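Local coordinates for Thiosulfate:glutathione sulfurtransferase (Homo sapiens, PDB 6BEV), which transfers sulfane sulfur from thiosulfate to glutathione, producing S-sulfanylglutathione and sulfite in hydrogen sulfide metabolism, at residues A[107-112]-A[120-125]; A[70-75]-A[115-120]; A[74-79]-A[85-90]. All blocks are in the same frame, centred on the assembly; numbering follows the deposited sequence. Where two conformers were deposited one is given.

Contact 1: A[107-112]-A[120-125]; sequences QATQLA and ARNYAG
The first torsion of T109 (chi1 -61°) splits its two branches between neighbouring parts of strand 120-122. CG2 lies anti to the backbone N and comes down beside the A120 carbonyl, 3.7 Å from A120 O. OG1 lies beside the backbone N and reaches further along the strand, where it sits 3.3 Å from N122 CB. One turn on, A112 meets the strand methyl to methyl, with A112 CB 3.7 Å from A120 CB. These small residues let helix 103-114 lie close: the axes of 107-112 and 120-122 approach to 7.3 Å and run nearly antiparallel, at 164°. This is the second half of the beta-alpha-beta unit 95-98, 103-114, 120-122 of the rhodanese fold. F97 of the neighbouring strand 95-98 touches A108, T109 and A120 and continues the same buried layer. N122 lies near C99, the cysteine that carries the persulfide intermediate. The hydroxyl of T109 is hydrogen-bonded within its own helix, to G105 O. Helix and strand thus meet by close packing of methyl and hydroxyl groups on strand backbone and CB atoms, and the buried hydroxyl has at least this one polar partner.

Contact 2: A[70-75]-A[115-120]; sequences SALQME and LGYTGA
The Y117 ring has L72 CD2 over one face, 3.9 Å above the plane and displaced toward the rim. This is a CH-pi contact, with CD2 4.2 Å from the centroid of the Y117 ring and 22° off the ring normal. Y117 belongs to the Schellman motif that ends helix 103-114. G116 is its C-prime residue, with positive phi, and Y117 N closes the motif on A112 O. The type I turn from Y117 to A120 then leads into strand 120-122 of the rhodanese fold. The L72 and Y117 side chains run alongside each other, pointing opposite ways. L72 also meets L115, the last residue before the glycine: L72 CB is 4.0 Å from L115 CD1. L72 thus packs against the residues before and after G116 in sequence. On the exposed side, Q73 bends at chi2 (-85°), which brings its amide across L115, with Q73 NE2 3.7 Å from L115 CD2. The contact joins the C-terminal end of helix 65-73 to the loop after helix 103-114. A112 touches L72 from that helix, and L95 of strand 95-98 touches Y117. The polar link is indirect. One water donates to L72 O, and the same water lies 2.6 Å from Y117 OH.

Contact 3: A[74-79]-A[85-90]; sequences MEPAAF and AEKPKL
The loop after helix 76-83 of the rhodanese-like domain folds back here on the first turn of that helix, on its way toward strand 95-98. E75 is at the N-cap position of this helix, and F79 in its first turn faces the returning chain. The phenyl group has CG anti to the backbone N (chi1 -176°), which lays the ring against K87. K87 CA sits over one face, 3.6 Å from the F79 ring centroid, in a CH-pi contact. A85 O approaches the ring edge near its plane, 3.2 Å from F79 CD1. P88 CD adds an apolar contact to F79 CZ at 3.8 Å. The F79 side chain, which is buried, also touches L61 and I63. With an alanine here, K87 CA and P88 CD would lose the ring they pack on, which would probably leave a gap between loop and helix. K87 runs fully extended past F79 and P76 to M74, at the start of segment 74-79. Its backbone N donates to a water that in turn donates to P76 O, so a solvent-mediated tie joins loop and helix. Besides L72 O, K87 NZ also binds M74 O, just past the end of helix 65-73. K87 NZ donates to M74 O at 2.7 Å, with a C=O...N angle of 154° and a tilt of 21° from the carbonyl plane.

How the contacts relate
All three contacts lie in the single rhodanese-like domain. Contact 3 closes along the chain before contact 1 opens. The segments of contacts 1 and 2 alternate, and both use A120. Contacts 2 and 3 share M74 and E75, where helix 65-73 gives way to helix 76-83. Their centres are 9 Å apart, and A71 O lies 3.4 Å from F79 CD2. Contacts 1 and 2 have centres 12 Å apart and meet at the end of helix 103-114. Contacts 1 and 3 do not touch; their centres are 18 Å apart. Contact 2 thus lies between contact 1, on the edge strand 120-122 with N122 near C99, and the outer helix-loop region.

Contact 1: A[107-112]-A[120-125]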
ATOM      1  N   GLN A 107      -1.133   9.516  -4.642  0.70 12.61           N
ATOM      2  CA  GLN A 107       0.195   9.827  -5.150  0.70 13.47           C
ATOM      3  C   GLN A 107       1.043   8.563  -5.264  0.70 12.40           C
ATOM      4  O   GLN A 107       1.747   8.362  -6.262  0.70 12.96           O
ATOM      5  CB  GLN A 107       0.856  10.851  -4.224  0.70 14.76           C
ATOM      6  CG  GLN A 107       2.265  11.230  -4.620  0.70 17.08           C
ATOM      7  CD  GLN A 107       2.996  12.019  -3.548  0.70 19.92           C
ATOM      8  OE1 GLN A 107       2.438  12.353  -2.506  0.70 21.00           O
ATOM      9  NE2 GLN A 107       4.260  12.299  -3.795  0.70 21.58           N
ATOM     10  N   ALA A 108       1.011   7.709  -4.238  1.00 12.21           N
ATOM     11  CA  ALA A 108       1.804   6.485  -4.249  1.00 12.04           C
ATOM     12  C   ALA A 108       1.334   5.540  -5.341  1.00 11.46           C
ATOM     13  O   ALA A 108       2.160   4.918  -6.022  1.00 11.48           O
ATOM     14  CB  ALA A 108       1.698   5.811  -2.881  1.00 11.66           C
ATOM     15  N   THR A 109       0.017   5.421  -5.526  1.00 10.97           N
ATOM     16  CA  THR A 109      -0.512   4.508  -6.531  1.00 10.36           C
ATOM     17  C   THR A 109      -0.092   4.948  -7.922  1.00 11.55           C
ATOM     18  O   THR A 109       0.338   4.135  -8.748  1.00 12.02           O
ATOM     19  CB  THR A 109      -2.032   4.437  -6.418  1.00 11.03           C
ATOM     20  OG1 THR A 109      -2.390   3.946  -5.116  1.00 11.25           O
ATOM     21  CG2 THR A 109      -2.607   3.500  -7.444  1.00 12.27           C
ATOM     22  N   GLN A 110      -0.234   6.240  -8.196  1.00 12.37           N
ATOM     23  CA  GLN A 110       0.190   6.772  -9.485  1.00 13.11           C
ATOM     24  C   GLN A 110       1.684   6.560  -9.711  1.00 11.89           C
ATOM     25  O   GLN A 110       2.115   6.203 -10.822  1.00 12.30           O
ATOM     26  CB  GLN A 110      -0.156   8.257  -9.528  1.00 16.06           C
ATOM     27  CG  GLN A 110      -1.640   8.544  -9.542  1.00 20.39           C
ATOM     28  CD  GLN A 110      -1.954  10.017  -9.345  1.00 25.19           C
ATOM     29  OE1 GLN A 110      -1.213  10.738  -8.670  1.00 27.86           O
ATOM     30  NE2 GLN A 110      -3.065  10.458  -9.899  1.00 27.37           N
ATOM     31  N   LEU A 111       2.491   6.783  -8.677  1.00 11.68           N
ATOM     32  CA  LEU A 111       3.925   6.565  -8.796  1.00 11.84           C
ATOM     33  C   LEU A 111       4.224   5.109  -9.137  1.00 10.83           C
ATOM     34  O   LEU A 111       4.995   4.806 -10.065  1.00 11.46           O
ATOM     35  CB  LEU A 111       4.618   6.994  -7.498  1.00 12.49           C
ATOM     36  CG  LEU A 111       6.116   6.713  -7.409  1.00 15.17           C
ATOM     37  CD1 LEU A 111       6.880   7.426  -8.496  1.00 16.64           C
ATOM     38  CD2 LEU A 111       6.601   7.136  -6.033  1.00 17.75           C
ATOM     39  N   ALA A 112       3.622   4.188  -8.382  1.00 10.64           N
ATOM     40  CA  ALA A 112       3.872   2.776  -8.618  1.00 10.82           C
ATOM     41  C   ALA A 112       3.440   2.374 -10.024  1.00 10.51           C
ATOM     42  O   ALA A 112       4.184   1.688 -10.738  1.00 10.57           O
ATOM     43  CB  ALA A 112       3.157   1.941  -7.556  1.00 11.10           C
ATOM     44  N   ALA A 120      -1.011  -1.879  -8.871  1.00 11.90           N
ATOM     45  CA  ALA A 120      -1.132  -0.869  -7.829  1.00 11.33           C
ATOM     46  C   ALA A 120      -2.534  -0.276  -7.819  1.00 10.85           C
ATOM     47  O   ALA A 120      -3.070   0.106  -8.861  1.00 12.12           O
ATOM     48  CB  ALA A 120      -0.100   0.230  -8.061  1.00 12.38           C
ATOM     49  N   ARG A 121      -3.115  -0.189  -6.626  1.00 10.94           N
ATOM     50  CA  ARG A 121      -4.443   0.365  -6.427  1.00 12.05           C
ATOM     51  C   ARG A 121      -4.454   1.210  -5.158  1.00 10.87           C
ATOM     52  O   ARG A 121      -3.758   0.898  -4.200  1.00 11.26           O
ATOM     53  CB  ARG A 121      -5.496  -0.763  -6.275  1.00 12.55           C
ATOM     54  CG  ARG A 121      -5.410  -1.823  -7.382  1.00 13.54           C
ATOM     55  CD  ARG A 121      -6.379  -2.968  -7.192  1.00 13.49           C
ATOM     56  NE  ARG A 121      -7.745  -2.511  -7.376  1.00 12.71           N
ATOM     57  CZ  ARG A 121      -8.823  -3.223  -7.068  1.00 12.55           C
ATOM     58  NH1 ARG A 121      -8.687  -4.430  -6.547  1.00 12.94           N
ATOM     59  NH2 ARG A 121     -10.029  -2.710  -7.252  1.00 13.15           N
ATOM     60  N   ASN A 122      -5.299   2.251  -5.135  1.00 11.94           N
ATOM     61  CA  ASN A 122      -5.428   3.150  -3.990  1.00 11.79           C
ATOM     62  C   ASN A 122      -6.676   2.771  -3.209  1.00 10.97           C
ATOM     63  O   ASN A 122      -7.770   2.734  -3.781  1.00 11.50           O
ATOM     64  CB  ASN A 122      -5.567   4.596  -4.474  1.00 13.12           C
ATOM     65  CG  ASN A 122      -5.644   5.603  -3.334  1.00 12.52           C
ATOM     66  OD1 ASN A 122      -5.052   5.425  -2.261  1.00 13.41           O
ATOM     67  ND2 ASN A 122      -6.380   6.686  -3.576  1.00 14.07           N
ATOM     68  N   TYR A 123      -6.519   2.531  -1.907  1.00 10.88           N
ATOM     69  CA  TYR A 123      -7.681   2.417  -1.031  1.00 10.32           C
ATOM     70  C   TYR A 123      -8.100   3.848  -0.658  1.00 10.54           C
ATOM     71  O   TYR A 123      -7.668   4.421   0.342  1.00 11.67           O
ATOM     72  CB  TYR A 123      -7.381   1.527   0.171  1.00 10.46           C
ATOM     73  CG  TYR A 123      -8.476   1.577   1.213  1.00 10.15           C
ATOM     74  CD1 TYR A 123      -9.807   1.643   0.836  1.00 10.60           C
ATOM     75  CD2 TYR A 123      -8.184   1.608   2.568  1.00 10.38           C
ATOM     76  CE1 TYR A 123     -10.816   1.745   1.785  1.00 10.84           C
ATOM     77  CE2 TYR A 123      -9.181   1.696   3.516  1.00 10.47           C
ATOM     78  CZ  TYR A 123     -10.498   1.775   3.124  1.00 10.79           C
ATOM     79  OH  TYR A 123     -11.477   1.898   4.078  1.00 11.72           O
ATOM     80  N   ALA A 124      -8.956   4.426  -1.509  1.00 11.61           N
ATOM     81  CA  ALA A 124      -9.292   5.848  -1.402  1.00 12.80           C
ATOM     82  C   ALA A 124     -10.005   6.187  -0.098  1.00 12.78           C
ATOM     83  O   ALA A 124      -9.815   7.284   0.441  1.00 14.00           O
ATOM     84  CB  ALA A 124     -10.129   6.276  -2.604  1.00 13.71           C
ATOM     85  N   GLY A 125     -10.821   5.274   0.429  1.00 12.63           N
ATOM     86  CA  GLY A 125     -11.457   5.535   1.716  1.00 13.43           C
ATOM     87  C   GLY A 125     -10.436   5.752   2.818  1.00 13.20           C
ATOM     88  O   GLY A 125     -10.642   6.552   3.735  1.00 14.71           O
TER

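Contact 2: A[70-75]-A[115-120]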
ATOM      1  N   SER A  70      12.320   5.154  -4.289  0.79 12.85           N
ATOM      2  CA  SER A  70      13.553   4.429  -4.035  0.79 13.20           C
ATOM      3  C   SER A  70      13.279   2.975  -3.680  0.79 12.31           C
ATOM      4  O   SER A  70      14.029   2.085  -4.093  0.79 13.13           O
ATOM      5  CB  SER A  70      14.383   5.137  -2.967  0.79 14.85           C
ATOM      6  OG  SER A  70      13.751   5.091  -1.712  0.79 16.39           O
ATOM      7  N   ALA A  71      12.201   2.706  -2.931  1.00 11.60           N
ATOM      8  CA  ALA A  71      11.859   1.321  -2.602  1.00 11.70           C
ATOM      9  C   ALA A  71      11.554   0.499  -3.849  1.00 11.66           C
ATOM     10  O   ALA A  71      11.928  -0.676  -3.936  1.00 12.87           O
ATOM     11  CB  ALA A  71      10.658   1.287  -1.650  1.00 11.75           C
ATOM     12  N   LEU A  72      10.814   1.072  -4.794  1.00 11.67           N
ATOM     13  CA  LEU A  72      10.478   0.340  -6.007  1.00 12.72           C
ATOM     14  C   LEU A  72      11.651   0.251  -6.970  1.00 12.59           C
ATOM     15  O   LEU A  72      11.655  -0.629  -7.832  1.00 14.05           O
ATOM     16  CB  LEU A  72       9.253   0.962  -6.683  1.00 12.93           C
ATOM     17  CG  LEU A  72       7.977   0.914  -5.848  1.00 13.50           C
ATOM     18  CD1 LEU A  72       6.847   1.632  -6.580  1.00 14.60           C
ATOM     19  CD2 LEU A  72       7.562  -0.519  -5.510  1.00 14.64           C
ATOM     20  N   GLN A  73      12.645   1.126  -6.838  1.00 13.15           N
ATOM     21  CA  GLN A  73      13.816   1.089  -7.709  1.00 13.86           C
ATOM     22  C   GLN A  73      14.937   0.228  -7.157  1.00 14.21           C
ATOM     23  O   GLN A  73      15.791  -0.219  -7.936  1.00 15.27           O
ATOM     24  CB  GLN A  73      14.364   2.506  -7.925  1.00 13.96           C
ATOM     25  CG  GLN A  73      13.433   3.446  -8.660  1.00 14.06           C
ATOM     26  CD  GLN A  73      13.516   3.343 -10.176  1.00 13.55           C
ATOM     27  OE1 GLN A  73      14.058   2.378 -10.745  1.00 13.57           O
ATOM     28  NE2 GLN A  73      12.983   4.344 -10.847  1.00 13.40           N
ATOM     29  N   MET A  74      15.000   0.011  -5.849  1.00 14.09           N
ATOM     30  CA  MET A  74      16.171  -0.634  -5.282  1.00 13.82           C
ATOM     31  C   MET A  74      16.139  -2.137  -5.535  1.00 13.98           C
ATOM     32  O   MET A  74      15.102  -2.734  -5.826  1.00 15.01           O
ATOM     33  CB  MET A  74      16.310  -0.321  -3.788  1.00 13.67           C
ATOM     34  CG  MET A  74      15.219  -0.903  -2.901  1.00 13.21           C
ATOM     35  SD  MET A  74      15.463  -0.633  -1.127  1.00 13.98           S
ATOM     36  CE  MET A  74      15.219   1.166  -0.932  1.00 14.76           C
ATOM     37  N   GLU A  75      17.314  -2.751  -5.444  1.00 14.52           N
ATOM     38  CA  GLU A  75      17.388  -4.175  -5.691  1.00 15.79           C
ATOM     39  C   GLU A  75      16.596  -4.959  -4.640  1.00 15.70           C
ATOM     40  O   GLU A  75      16.453  -4.523  -3.487  1.00 14.48           O
ATOM     41  CB  GLU A  75      18.843  -4.622  -5.711  1.00 18.35           C
ATOM     42  CG  GLU A  75      19.641  -4.004  -6.870  1.00 20.90           C
ATOM     43  CD  GLU A  75      19.039  -4.333  -8.223  1.00 23.77           C
ATOM     44  OE1 GLU A  75      18.868  -5.531  -8.508  1.00 25.03           O
ATOM     45  OE2 GLU A  75      18.714  -3.400  -8.988  1.00 25.51           O
ATOM     46  N   LEU A 115       5.908   3.262 -12.724  1.00 11.29           N
ATOM     47  CA  LEU A 115       7.105   2.436 -12.759  1.00 11.62           C
ATOM     48  C   LEU A 115       6.817   1.022 -13.233  1.00 11.87           C
ATOM     49  O   LEU A 115       7.728   0.181 -13.241  1.00 13.24           O
ATOM     50  CB  LEU A 115       7.792   2.442 -11.395  1.00 12.09           C
ATOM     51  CG  LEU A 115       8.331   3.809 -10.960  1.00 12.85           C
ATOM     52  CD1 LEU A 115       8.848   3.743  -9.533  1.00 15.43           C
ATOM     53  CD2 LEU A 115       9.414   4.322 -11.891  1.00 13.64           C
ATOM     54  N   GLY A 116       5.585   0.757 -13.663  1.00 11.60           N
ATOM     55  CA  GLY A 116       5.233  -0.505 -14.270  1.00 12.29           C
ATOM     56  C   GLY A 116       4.446  -1.459 -13.396  1.00 12.16           C
ATOM     57  O   GLY A 116       4.147  -2.572 -13.849  1.00 12.46           O
ATOM     58  N   TYR A 117       4.078  -1.066 -12.172  1.00 11.48           N
ATOM     59  CA  TYR A 117       3.325  -1.941 -11.268  1.00 11.58           C
ATOM     60  C   TYR A 117       1.846  -1.822 -11.596  1.00 11.66           C
ATOM     61  O   TYR A 117       1.104  -1.030 -11.008  1.00 11.95           O
ATOM     62  CB  TYR A 117       3.627  -1.607  -9.810  1.00 11.32           C
ATOM     63  CG  TYR A 117       5.054  -1.927  -9.432  1.00 11.76           C
ATOM     64  CD1 TYR A 117       6.090  -1.041  -9.733  1.00 12.22           C
ATOM     65  CD2 TYR A 117       5.392  -3.128  -8.833  1.00 12.55           C
ATOM     66  CE1 TYR A 117       7.401  -1.338  -9.436  1.00 12.79           C
ATOM     67  CE2 TYR A 117       6.706  -3.426  -8.524  1.00 13.23           C
ATOM     68  CZ  TYR A 117       7.711  -2.534  -8.831  1.00 13.39           C
ATOM     69  OH  TYR A 117       9.011  -2.840  -8.526  1.00 16.40           O
ATOM     70  N   THR A 118       1.409  -2.648 -12.541  1.00 12.36           N
ATOM     71  CA  THR A 118       0.046  -2.564 -13.053  1.00 13.03           C
ATOM     72  C   THR A 118      -0.990  -2.983 -12.020  1.00 13.98           C
ATOM     73  O   THR A 118      -2.181  -2.686 -12.206  1.00 16.23           O
ATOM     74  CB  THR A 118      -0.112  -3.438 -14.298  1.00 15.65           C
ATOM     75  OG1 THR A 118       0.267  -4.778 -13.988  1.00 19.48           O
ATOM     76  CG2 THR A 118       0.753  -2.942 -15.438  1.00 15.90           C
ATOM     77  N   GLY A 119      -0.578  -3.648 -10.945  1.00 12.11           N
ATOM     78  CA  GLY A 119      -1.449  -4.062  -9.867  1.00 12.45           C
ATOM     79  C   GLY A 119      -1.620  -3.055  -8.756  1.00 11.78           C
ATOM     80  O   GLY A 119      -2.319  -3.343  -7.781  1.00 11.99           O
ATOM     81  N   ALA A 120      -1.011  -1.879  -8.871  1.00 11.90           N
ATOM     82  CA  ALA A 120      -1.132  -0.869  -7.829  1.00 11.33           C
ATOM     83  C   ALA A 120      -2.534  -0.276  -7.819  1.00 10.85           C
ATOM     84  O   ALA A 120      -3.070   0.106  -8.861  1.00 12.12           O
ATOM     85  CB  ALA A 120      -0.100   0.230  -8.061  1.00 12.38           C
TER
HETATM   86  O   HOH W   1      10.830  -2.141 -10.320  0.43 14.46           O

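Contact 3: A[74-79]-A[85-90]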
ATOM      1  N   MET A  74      15.000   0.011  -5.849  1.00 14.09           N
ATOM      2  CA  MET A  74      16.171  -0.634  -5.282  1.00 13.82           C
ATOM      3  C   MET A  74      16.139  -2.137  -5.535  1.00 13.98           C
ATOM      4  O   MET A  74      15.102  -2.734  -5.826  1.00 15.01           O
ATOM      5  CB  MET A  74      16.310  -0.321  -3.788  1.00 13.67           C
ATOM      6  CG  MET A  74      15.219  -0.903  -2.901  1.00 13.21           C
ATOM      7  SD  MET A  74      15.463  -0.633  -1.127  1.00 13.98           S
ATOM      8  CE  MET A  74      15.219   1.166  -0.932  1.00 14.76           C
ATOM      9  N   GLU A  75      17.314  -2.751  -5.444  1.00 14.52           N
ATOM     10  CA  GLU A  75      17.388  -4.175  -5.691  1.00 15.79           C
ATOM     11  C   GLU A  75      16.596  -4.959  -4.640  1.00 15.70           C
ATOM     12  O   GLU A  75      16.453  -4.523  -3.487  1.00 14.48           O
ATOM     13  CB  GLU A  75      18.843  -4.622  -5.711  1.00 18.35           C
ATOM     14  CG  GLU A  75      19.641  -4.004  -6.870  1.00 20.90           C
ATOM     15  CD  GLU A  75      19.039  -4.333  -8.223  1.00 23.77           C
ATOM     16  OE1 GLU A  75      18.868  -5.531  -8.508  1.00 25.03           O
ATOM     17  OE2 GLU A  75      18.714  -3.400  -8.988  1.00 25.51           O
ATOM     18  N   PRO A  76      16.078  -6.136  -5.007  1.00 16.64           N
ATOM     19  CA  PRO A  76      15.266  -6.908  -4.046  1.00 15.97           C
ATOM     20  C   PRO A  76      15.929  -7.148  -2.695  1.00 15.02           C
ATOM     21  O   PRO A  76      15.256  -7.045  -1.662  1.00 14.77           O
ATOM     22  CB  PRO A  76      14.981  -8.206  -4.809  1.00 18.19           C
ATOM     23  CG  PRO A  76      14.960  -7.779  -6.241  1.00 19.27           C
ATOM     24  CD  PRO A  76      16.037  -6.730  -6.358  1.00 18.77           C
ATOM     25  N   ALA A  77      17.218  -7.488  -2.656  1.00 15.79           N
ATOM     26  CA  ALA A  77      17.846  -7.734  -1.363  1.00 16.02           C
ATOM     27  C   ALA A  77      17.929  -6.458  -0.534  1.00 14.83           C
ATOM     28  O   ALA A  77      17.846  -6.516   0.701  1.00 15.14           O
ATOM     29  CB  ALA A  77      19.230  -8.355  -1.542  1.00 17.48           C
ATOM     30  N   ALA A  78      18.091  -5.305  -1.184  1.00 13.61           N
ATOM     31  CA  ALA A  78      18.108  -4.041  -0.453  1.00 12.77           C
ATOM     32  C   ALA A  78      16.730  -3.707   0.102  1.00 12.07           C
ATOM     33  O   ALA A  78      16.612  -3.188   1.219  1.00 11.85           O
ATOM     34  CB  ALA A  78      18.601  -2.927  -1.371  1.00 13.49           C
ATOM     35  N   PHE A  79      15.684  -4.008  -0.660  1.00 12.01           N
ATOM     36  CA  PHE A  79      14.325  -3.829  -0.167  1.00 11.45           C
ATOM     37  C   PHE A  79      14.077  -4.705   1.061  1.00 11.48           C
ATOM     38  O   PHE A  79      13.548  -4.249   2.082  1.00 11.84           O
ATOM     39  CB  PHE A  79      13.343  -4.157  -1.298  1.00 11.60           C
ATOM     40  CG  PHE A  79      11.896  -3.925  -0.937  1.00 11.97           C
ATOM     41  CD1 PHE A  79      11.216  -4.800  -0.088  1.00 11.71           C
ATOM     42  CD2 PHE A  79      11.193  -2.841  -1.448  1.00 12.17           C
ATOM     43  CE1 PHE A  79       9.895  -4.598   0.239  1.00 12.06           C
ATOM     44  CE2 PHE A  79       9.854  -2.642  -1.120  1.00 12.10           C
ATOM     45  CZ  PHE A  79       9.207  -3.521  -0.275  1.00 12.47           C
ATOM     46  N   ALA A  85      10.635  -7.282   4.297  1.00 13.43           N
ATOM     47  CA  ALA A  85       9.581  -7.919   3.518  1.00 14.49           C
ATOM     48  C   ALA A  85      10.111  -8.061   2.098  1.00 13.94           C
ATOM     49  O   ALA A  85      11.089  -7.419   1.722  1.00 14.00           O
ATOM     50  CB  ALA A  85       8.286  -7.100   3.520  1.00 15.81           C
ATOM     51  N   GLU A  86       9.455  -8.908   1.309  0.80 15.08           N
ATOM     52  CA  GLU A  86       9.890  -9.142  -0.062  0.80 16.04           C
ATOM     53  C   GLU A  86       9.406  -8.021  -0.983  0.80 14.22           C
ATOM     54  O   GLU A  86       8.264  -7.567  -0.894  0.80 14.22           O
ATOM     55  CB  GLU A  86       9.356 -10.490  -0.551  0.80 19.40           C
ATOM     56  CG  GLU A  86       9.887 -10.931  -1.908  0.80 22.99           C
ATOM     57  CD  GLU A  86       9.501 -12.365  -2.255  0.80 25.95           C
ATOM     58  OE1 GLU A  86       9.883 -13.295  -1.510  0.80 27.39           O
ATOM     59  OE2 GLU A  86       8.814 -12.568  -3.277  0.80 27.62           O
ATOM     60  N   LYS A  87      10.278  -7.585  -1.879  1.00 13.64           N
ATOM     61  CA  LYS A  87       9.921  -6.540  -2.827  1.00 13.37           C
ATOM     62  C   LYS A  87       8.787  -7.031  -3.723  1.00 13.24           C
ATOM     63  O   LYS A  87       8.841  -8.156  -4.221  1.00 13.82           O
ATOM     64  CB  LYS A  87      11.133  -6.181  -3.691  1.00 13.78           C
ATOM     65  CG  LYS A  87      10.913  -4.965  -4.582  1.00 13.58           C
ATOM     66  CD  LYS A  87      12.085  -4.667  -5.498  1.00 14.10           C
ATOM     67  CE  LYS A  87      11.809  -3.415  -6.291  1.00 14.65           C
ATOM     68  NZ  LYS A  87      12.852  -3.151  -7.308  1.00 14.71           N
ATOM     69  N   PRO A  88       7.759  -6.227  -3.966  1.00 12.62           N
ATOM     70  CA  PRO A  88       6.732  -6.633  -4.922  1.00 13.40           C
ATOM     71  C   PRO A  88       7.302  -6.754  -6.325  1.00 13.30           C
ATOM     72  O   PRO A  88       8.305  -6.140  -6.674  1.00 14.00           O
ATOM     73  CB  PRO A  88       5.714  -5.492  -4.851  1.00 14.29           C
ATOM     74  CG  PRO A  88       6.476  -4.324  -4.357  1.00 15.12           C
ATOM     75  CD  PRO A  88       7.517  -4.879  -3.435  1.00 13.64           C
ATOM     76  N   LYS A  89       6.611  -7.528  -7.151  1.00 14.61           N
ATOM     77  CA  LYS A  89       6.970  -7.743  -8.547  1.00 15.28           C
ATOM     78  C   LYS A  89       5.977  -7.013  -9.440  1.00 14.50           C
ATOM     79  O   LYS A  89       4.833  -6.774  -9.049  1.00 14.18           O
ATOM     80  CB  LYS A  89       6.966  -9.239  -8.870  1.00 18.15           C
ATOM     81  CG  LYS A  89       7.931 -10.041  -7.999  1.00 21.32           C
ATOM     82  CD  LYS A  89       7.827 -11.545  -8.222  1.00 24.26           C
ATOM     83  CE  LYS A  89       6.453 -12.104  -7.855  1.00 26.11           C
ATOM     84  NZ  LYS A  89       5.960 -11.752  -6.472  1.00 26.99           N
ATOM     85  N   LEU A  90       6.435  -6.634 -10.642  0.59 15.44           N
ATOM     86  CA  LEU A  90       5.602  -5.819 -11.520  0.59 16.86           C
ATOM     87  C   LEU A  90       4.315  -6.531 -11.884  0.59 16.30           C
ATOM     88  O   LEU A  90       3.302  -5.880 -12.160  0.59 17.35           O
ATOM     89  CB  LEU A  90       6.348  -5.462 -12.804  0.59 18.51           C
ATOM     90  CG  LEU A  90       7.104  -4.137 -12.789  0.59 19.16           C
ATOM     91  CD1 LEU A  90       8.274  -4.205 -11.838  0.59 19.50           C
ATOM     92  CD2 LEU A  90       7.565  -3.774 -14.201  0.59 19.80           C
TER
HETATM   93  O   HOH W   2      12.905  -8.658  -1.820  1.00 18.35           O